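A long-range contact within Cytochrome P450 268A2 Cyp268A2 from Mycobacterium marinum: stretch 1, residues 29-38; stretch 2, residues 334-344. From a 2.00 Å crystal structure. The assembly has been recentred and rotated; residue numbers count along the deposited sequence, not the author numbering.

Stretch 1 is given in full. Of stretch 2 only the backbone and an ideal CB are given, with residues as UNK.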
ATOM      1  N   ARG A  29       4.905  17.646  -5.678  1.00 23.28           N
ATOM      2  CA  ARG A  29       3.543  17.482  -5.183  1.00 22.53           C
ATOM      3  C   ARG A  29       3.391  18.034  -3.773  1.00 22.69           C
ATOM      4  O   ARG A  29       2.310  18.512  -3.407  1.00 22.87           O
ATOM      5  CB  ARG A  29       3.143  16.006  -5.221  1.00 21.39           C
ATOM      6  CG  ARG A  29       3.045  15.418  -6.622  1.00 21.39           C
ATOM      7  CD  ARG A  29       2.310  14.084  -6.613  1.00 21.09           C
ATOM      8  NE  ARG A  29       3.092  13.030  -5.974  1.00 21.17           N
ATOM      9  CZ  ARG A  29       3.906  12.206  -6.628  1.00 22.25           C
ATOM     10  NH1 ARG A  29       4.045  12.315  -7.943  1.00 22.83           N
ATOM     11  NH2 ARG A  29       4.580  11.275  -5.968  1.00 22.56           N
ATOM     12  N   GLU A  30       4.459  17.986  -2.972  1.00 22.96           N
ATOM     13  CA  GLU A  30       4.380  18.477  -1.600  1.00 22.98           C
ATOM     14  C   GLU A  30       4.171  19.987  -1.560  1.00 23.97           C
ATOM     15  O   GLU A  30       3.476  20.498  -0.674  1.00 24.24           O
ATOM     16  CB  GLU A  30       5.639  18.077  -0.826  1.00 22.66           C
ATOM     17  CG  GLU A  30       5.918  18.899   0.430  1.00 23.25           C
ATOM     18  CD  GLU A  30       4.851  18.739   1.503  1.00 23.15           C
ATOM     19  OE1 GLU A  30       4.044  17.790   1.421  1.00 22.93           O
ATOM     20  OE2 GLU A  30       4.823  19.569   2.436  1.00 23.94           O
ATOM     21  N   SER A  31       4.756  20.717  -2.515  1.00 24.36           N
ATOM     22  CA  SER A  31       4.522  22.157  -2.579  1.00 25.25           C
ATOM     23  C   SER A  31       3.055  22.469  -2.840  1.00 23.92           C
ATOM     24  O   SER A  31       2.547  23.499  -2.381  1.00 23.70           O
ATOM     25  CB  SER A  31       5.406  22.787  -3.657  1.00 27.33           C
ATOM     26  OG  SER A  31       5.410  22.002  -4.836  1.00 28.61           O
ATOM     27  N   SER A  32       2.358  21.595  -3.570  1.00 22.77           N
ATOM     28  CA  SER A  32       0.915  21.736  -3.724  1.00 22.21           C
ATOM     29  C   SER A  32       0.181  21.311  -2.458  1.00 21.20           C
ATOM     30  O   SER A  32      -0.764  21.984  -2.029  1.00 21.76           O
ATOM     31  CB  SER A  32       0.432  20.916  -4.921  1.00 21.53           C
ATOM     32  OG  SER A  32       0.837  21.507  -6.143  1.00 22.31           O
ATOM     33  N   PHE A  33       0.606  20.200  -1.848  1.00 19.84           N
ATOM     34  CA  PHE A  33       0.003  19.763  -0.593  1.00 19.58           C
ATOM     35  C   PHE A  33       0.254  20.762   0.528  1.00 20.24           C
ATOM     36  O   PHE A  33      -0.584  20.914   1.424  1.00 20.01           O
ATOM     37  CB  PHE A  33       0.547  18.387  -0.201  1.00 19.36           C
ATOM     38  CG  PHE A  33       0.095  17.274  -1.103  1.00 19.45           C
ATOM     39  CD1 PHE A  33      -1.229  17.177  -1.498  1.00 19.47           C
ATOM     40  CD2 PHE A  33       0.994  16.320  -1.550  1.00 19.67           C
ATOM     41  CE1 PHE A  33      -1.647  16.152  -2.325  1.00 19.00           C
ATOM     42  CE2 PHE A  33       0.582  15.291  -2.379  1.00 19.47           C
ATOM     43  CZ  PHE A  33      -0.740  15.209  -2.766  1.00 18.97           C
ATOM     44  N   SER A  34       1.398  21.451   0.498  1.00 21.12           N
ATOM     45  CA  SER A  34       1.729  22.391   1.565  1.00 22.45           C
ATOM     46  C   SER A  34       0.788  23.590   1.557  1.00 23.02           C
ATOM     47  O   SER A  34       0.280  23.998   2.609  1.00 22.85           O
ATOM     48  CB  SER A  34       3.182  22.846   1.432  1.00 23.57           C
ATOM     49  OG  SER A  34       3.535  23.733   2.479  1.00 25.33           O
ATOM     50  N   GLU A  35       0.547  24.172   0.378  1.00 23.54           N
ATOM     51  CA  GLU A  35      -0.338  25.330   0.295  1.00 25.02           C
ATOM     52  C   GLU A  35      -1.763  24.963   0.682  1.00 23.71           C
ATOM     53  O   GLU A  35      -2.450  25.735   1.362  1.00 24.03           O
ATOM     54  CB  GLU A  35      -0.307  25.931  -1.110  1.00 27.26           C
ATOM     55  CG  GLU A  35      -1.363  27.010  -1.329  1.00 29.97           C
ATOM     56  CD  GLU A  35      -1.240  27.698  -2.675  1.00 32.84           C
ATOM     57  OE1 GLU A  35      -2.237  28.302  -3.128  1.00 34.24           O
ATOM     58  OE2 GLU A  35      -0.151  27.638  -3.278  1.00 33.77           O
ATOM     59  N   LEU A  36      -2.228  23.788   0.255  1.00 23.09           N
ATOM     60  CA  LEU A  36      -3.561  23.337   0.639  1.00 23.14           C
ATOM     61  C   LEU A  36      -3.654  23.134   2.147  1.00 22.79           C
ATOM     62  O   LEU A  36      -4.575  23.641   2.794  1.00 19.21           O
ATOM     63  CB  LEU A  36      -3.913  22.049  -0.105  1.00 23.00           C
ATOM     64  CG  LEU A  36      -4.138  22.194  -1.611  1.00 18.13           C
ATOM     65  CD1 LEU A  36      -4.402  20.839  -2.242  1.00 17.30           C
ATOM     66  CD2 LEU A  36      -5.282  23.154  -1.895  1.00 22.96           C
ATOM     67  N   ARG A  37      -2.694  22.404   2.725  1.00 22.13           N
ATOM     68  CA  ARG A  37      -2.687  22.201   4.170  1.00 22.43           C
ATOM     69  C   ARG A  37      -2.736  23.523   4.925  1.00 25.46           C
ATOM     70  O   ARG A  37      -3.338  23.603   6.000  1.00 25.97           O
ATOM     71  CB  ARG A  37      -1.444  21.413   4.591  1.00 20.35           C
ATOM     72  CG  ARG A  37      -1.544  19.909   4.382  1.00 18.29           C
ATOM     73  CD  ARG A  37      -0.462  19.159   5.151  1.00 17.59           C
ATOM     74  NE  ARG A  37       0.836  19.822   5.059  1.00 17.80           N
ATOM     75  CZ  ARG A  37       1.758  19.546   4.140  1.00 17.56           C
ATOM     76  NH1 ARG A  37       1.530  18.613   3.225  1.00 16.89           N
ATOM     77  NH2 ARG A  37       2.909  20.205   4.134  1.00 18.26           N
ATOM     78  N   ALA A  38      -2.124  24.570   4.376  1.00 28.48           N
ATOM     79  CA  ALA A  38      -2.056  25.840   5.086  1.00 32.57           C
ATOM     80  C   ALA A  38      -3.309  26.681   4.863  1.00 34.55           C
ATOM     81  O   ALA A  38      -3.866  27.241   5.814  1.00 35.52           O
ATOM     82  CB  ALA A  38      -0.805  26.613   4.662  1.00 34.10           C
ATOM     83  N   UNK A 334      -8.204  10.839   0.734  1.00 13.72           N
ATOM     84  CA  UNK A 334      -7.182  11.034   1.754  1.00 13.26           C
ATOM     85  C   UNK A 334      -5.807  10.956   1.105  1.00 13.09           C
ATOM     86  O   UNK A 334      -5.489   9.970   0.431  1.00 12.80           O
ATOM     87  CB  UNK A 334      -7.316   9.998   2.871  1.00 13.26           C
ATOM     88  N   UNK A 335      -4.999  11.995   1.295  1.00 13.39           N
ATOM     89  CA  UNK A 335      -3.660  12.063   0.714  1.00 13.50           C
ATOM     90  C   UNK A 335      -2.652  11.787   1.826  1.00 13.48           C
ATOM     91  O   UNK A 335      -2.201  12.694   2.528  1.00 13.85           O
ATOM     92  CB  UNK A 335      -3.402  13.421   0.057  1.00 13.50           C
ATOM     93  N   UNK A 336      -2.296  10.508   1.976  1.00 13.18           N
ATOM     94  CA  UNK A 336      -1.456  10.084   3.091  1.00 14.23           C
ATOM     95  C   UNK A 336      -0.072  10.723   3.047  1.00 14.55           C
ATOM     96  O   UNK A 336       0.516  10.993   4.100  1.00 13.89           O
ATOM     97  CB  UNK A 336      -1.321   8.560   3.093  1.00 14.23           C
ATOM     98  N   UNK A 337       0.469  10.960   1.849  1.00 14.33           N
ATOM     99  CA  UNK A 337       1.765  11.623   1.749  1.00 14.49           C
ATOM    100  C   UNK A 337       1.698  13.054   2.262  1.00 15.38           C
ATOM    101  O   UNK A 337       2.670  13.554   2.840  1.00 15.70           O
ATOM    102  CB  UNK A 337       2.258  11.609   0.301  1.00 14.49           C
ATOM    103  N   UNK A 338       0.566  13.730   2.056  1.00 15.35           N
ATOM    104  CA  UNK A 338       0.394  15.063   2.622  1.00 15.65           C
ATOM    105  C   UNK A 338       0.240  14.996   4.136  1.00 15.72           C
ATOM    106  O   UNK A 338       0.817  15.817   4.862  1.00 16.27           O
ATOM    107  CB  UNK A 338      -0.819  15.756   1.998  1.00 15.65           C
ATOM    108  N   UNK A 339      -0.529  14.024   4.630  1.00 14.76           N
ATOM    109  CA  UNK A 339      -0.698  13.881   6.065  1.00 14.95           C
ATOM    110  C   UNK A 339       0.584  13.523   6.787  1.00 16.70           C
ATOM    111  O   UNK A 339       0.783  13.920   7.940  1.00 17.07           O
ATOM    112  CB  UNK A 339      -1.759  12.818   6.357  1.00 14.95           C
ATOM    113  N   UNK A 340       1.472  12.776   6.130  1.00 16.29           N
ATOM    114  CA  UNK A 340       2.741  12.407   6.745  1.00 16.91           C
ATOM    115  C   UNK A 340       3.792  13.503   6.638  1.00 17.99           C
ATOM    116  O   UNK A 340       4.854  13.383   7.259  1.00 18.38           O
ATOM    117  CB  UNK A 340       3.274  11.124   6.103  1.00 16.91           C
ATOM    118  N   UNK A 341       3.529  14.559   5.866  1.00 18.59           N
ATOM    119  CA  UNK A 341       4.377  15.743   5.833  1.00 20.32           C
ATOM    120  C   UNK A 341       3.710  16.936   6.510  1.00 21.66           C
ATOM    121  O   UNK A 341       4.145  18.078   6.328  1.00 22.06           O
ATOM    122  CB  UNK A 341       4.732  16.095   4.387  1.00 20.32           C
ATOM    123  N   UNK A 342       2.664  16.685   7.295  1.00 22.75           N
ATOM    124  CA  UNK A 342       1.901  17.745   7.946  1.00 25.19           C
ATOM    125  C   UNK A 342       2.750  18.396   9.033  1.00 28.36           C
ATOM    126  O   UNK A 342       3.087  17.758  10.035  1.00 28.21           O
ATOM    127  CB  UNK A 342       0.600  17.196   8.535  1.00 25.19           C
ATOM    128  N   UNK A 343       3.094  19.672   8.837  1.00 31.22           N
ATOM    129  CA  UNK A 343       3.828  20.408   9.861  1.00 34.37           C
ATOM    130  C   UNK A 343       3.010  20.588  11.132  1.00 36.24           C
ATOM    131  O   UNK A 343       3.580  20.877  12.189  1.00 36.30           O
ATOM    132  CB  UNK A 343       4.254  21.775   9.322  1.00 34.37           C
ATOM    133  N   UNK A 344       1.689  20.424  11.051  1.00 38.46           N
ATOM    134  CA  UNK A 344       0.815  20.456  12.218  1.00 38.32           C
ATOM    135  C   UNK A 344       0.908  19.194  13.064  1.00 36.71           C
ATOM    136  O   UNK A 344       0.273  19.138  14.124  1.00 37.48           O
ATOM    137  CB  UNK A 344      -0.634  20.666  11.774  1.00 38.32           C
TER

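Stretch 1 is one helix. Glu30, Phe33 and Arg37 offer stretch 2 a carboxylate, an aromatic ring and a guanidinium. Arg37 is already held by Glu30: NH2 of Arg37 lies 2.6 Å from OE2 of Glu30 in a salt bridge.

Position 334 is in a strand, and nothing of stretch 1 lies within 5.5 Å of its ideal CB. The contact sets no preference. The residue is Met334.

Position 335 ends the strand and is at the N-cap position, right before a helix. Its CB points toward stretch 1, 4.0 Å from CE1 of Phe33. An apolar side chain, aliphatic or aromatic, would suit the neighbouring ring. The residue is Phe335. Its CD1 is 3.7 Å from CE1 of Phe33, and the ring planes meet at 44°, an oblique pair.

Position 336 has helical angles and a CB out of reach of stretch 1. Many residues would fit. It is Tyr336.

Position 337 is helical, with CB sideways and 4.9 Å from CE2 of Phe33. A small or modest side chain would be compatible. The residue is Ala337. Water 1 donates to O of Ala337 at 3.0 Å and to OE1 of Glu30 at 2.5 Å, linking the two stretches.

Position 338 is where the backbones approach most closely in this register, with CA 5.7 Å from CA of Phe33. Its CB points toward stretch 1, 3.6 Å from CG of Phe33 and 3.9 Å from NH1 of Arg37. A small side chain suits the short spacing, and an acceptor could use the arginine. Alanine, serine, threonine or cysteine are all plausible. The residue is Ser338. Its CB sits over a face of the Phe33 ring, 4.0 Å from the centroid, as a CH-pi contact. In its t rotamer, OG accepts a hydrogen bond from NH1 of Arg37 at 3.1 Å, near the guanidinium plane.

Position 339 begins a type I turn, and its CB direction is away from stretch 1. Its helical angles do not demand glycine. The residue is Gly339.

Position 340 also points away, so stretch 1 leaves it free. It is Asn340.

Position 341 points toward stretch 1. Its CB lies 3.5 Å from OE1 of Glu30 and 4.2 Å from NH1 of Arg37. A polar or a large side chain could suit; an acid so near the Glu30 carboxylate would be less favourable. The residue is Trp341, whose CB packs against that carboxylate.

Position 342 points away overall, yet CB is 4.1 Å from CD of Arg37. An acid would suit the nearby positive charge. The residue is Asp342. OD1 forms a long salt bridge with NE of Arg37 at 3.9 Å, and its CA lies over a guanidinium face.

Position 343 points sideways into open space as far as stretch 1 goes. Polar residues would do. The residue is Glu343; water 3 accepts from its N at 3.1 Å and from NE of Arg37 at 2.9 Å.

Position 344 points toward stretch 1 but makes no contact. Many residues would serve. It is Asp344.

Stretch 2, residues 334-344: MFYASGNWDED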
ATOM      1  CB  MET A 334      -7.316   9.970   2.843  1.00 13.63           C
ATOM      2  CG  MET A 334      -8.620  10.032   3.611  1.00 14.62           C
ATOM      3  SD  MET A 334      -8.603   8.954   5.047  1.00 15.89           S
ATOM      4  CE  MET A 334      -9.579   7.577   4.512  1.00 16.35           C
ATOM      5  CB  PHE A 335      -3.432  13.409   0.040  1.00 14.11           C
ATOM      6  CG  PHE A 335      -4.259  13.603  -1.199  1.00 14.42           C
ATOM      7  CD1 PHE A 335      -3.818  13.122  -2.419  1.00 14.47           C
ATOM      8  CD2 PHE A 335      -5.482  14.252  -1.141  1.00 14.91           C
ATOM      9  CE1 PHE A 335      -4.577  13.291  -3.566  1.00 14.90           C
ATOM     10  CE2 PHE A 335      -6.246  14.426  -2.282  1.00 15.65           C
ATOM     11  CZ  PHE A 335      -5.792  13.943  -3.497  1.00 15.41           C
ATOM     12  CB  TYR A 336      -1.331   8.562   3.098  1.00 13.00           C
ATOM     13  CG  TYR A 336      -2.652   7.833   3.195  1.00 13.90           C
ATOM     14  CD1 TYR A 336      -3.040   6.923   2.220  1.00 13.45           C
ATOM     15  CD2 TYR A 336      -3.507   8.048   4.268  1.00 14.10           C
ATOM     16  CE1 TYR A 336      -4.244   6.249   2.311  1.00 13.78           C
ATOM     17  CE2 TYR A 336      -4.711   7.381   4.367  1.00 13.78           C
ATOM     18  CZ  TYR A 336      -5.074   6.482   3.388  1.00 14.15           C
ATOM     19  OH  TYR A 336      -6.272   5.815   3.490  1.00 15.12           O
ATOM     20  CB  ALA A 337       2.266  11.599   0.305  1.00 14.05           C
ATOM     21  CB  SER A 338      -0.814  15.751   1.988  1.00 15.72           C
ATOM     22  OG  SER A 338      -1.065  17.000   2.607  1.00 16.31           O
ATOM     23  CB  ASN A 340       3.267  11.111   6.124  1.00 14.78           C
ATOM     24  CG  ASN A 340       2.558   9.885   6.663  1.00 14.88           C
ATOM     25  OD1 ASN A 340       1.955   9.928   7.736  1.00 14.61           O
ATOM     26  ND2 ASN A 340       2.623   8.786   5.921  1.00 14.53           N
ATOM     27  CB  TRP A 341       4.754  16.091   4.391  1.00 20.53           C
ATOM     28  CG  TRP A 341       6.130  15.626   4.009  1.00 21.22           C
ATOM     29  CD1 TRP A 341       7.222  16.408   3.771  1.00 22.16           C
ATOM     30  CD2 TRP A 341       6.558  14.272   3.829  1.00 21.04           C
ATOM     31  NE1 TRP A 341       8.304  15.624   3.450  1.00 22.52           N
ATOM     32  CE2 TRP A 341       7.923  14.308   3.479  1.00 21.97           C
ATOM     33  CE3 TRP A 341       5.920  13.030   3.926  1.00 20.75           C
ATOM     34  CZ2 TRP A 341       8.661  13.152   3.228  1.00 22.19           C
ATOM     35  CZ3 TRP A 341       6.655  11.884   3.677  1.00 20.69           C
ATOM     36  CH2 TRP A 341       8.010  11.953   3.332  1.00 21.50           C
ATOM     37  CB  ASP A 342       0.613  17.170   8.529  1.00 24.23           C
ATOM     38  CG  ASP A 342      -0.415  18.239   8.848  1.00 24.32           C
ATOM     39  OD1 ASP A 342      -0.051  19.433   8.869  1.00 24.77           O
ATOM     40  OD2 ASP A 342      -1.590  17.880   9.079  1.00 23.79           O
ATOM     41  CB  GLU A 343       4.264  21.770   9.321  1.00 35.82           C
ATOM     42  CG  GLU A 343       5.084  21.697   8.042  1.00 36.60           C
ATOM     43  CD  GLU A 343       6.576  21.671   8.308  1.00 38.25           C
ATOM     44  OE1 GLU A 343       6.972  21.390   9.459  1.00 38.77           O
ATOM     45  OE2 GLU A 343       7.354  21.933   7.365  1.00 38.98           O
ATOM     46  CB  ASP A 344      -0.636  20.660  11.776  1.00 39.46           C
ATOM     47  CG  ASP A 344      -1.141  22.059  12.052  1.00 40.93           C
ATOM     48  OD1 ASP A 344      -0.307  22.964  12.269  1.00 41.83           O
ATOM     49  OD2 ASP A 344      -2.375  22.255  12.046  1.00 41.17           O
TER
HETATM   50  O   HOH W   1       3.965  15.403   0.798  1.00 19.27           O
HETATM   51  O   HOH W   2       6.191  19.997   5.022  1.00 34.27           O
HETATM   52  O   HOH W   3       2.037  21.716   6.832  1.00 30.57           O
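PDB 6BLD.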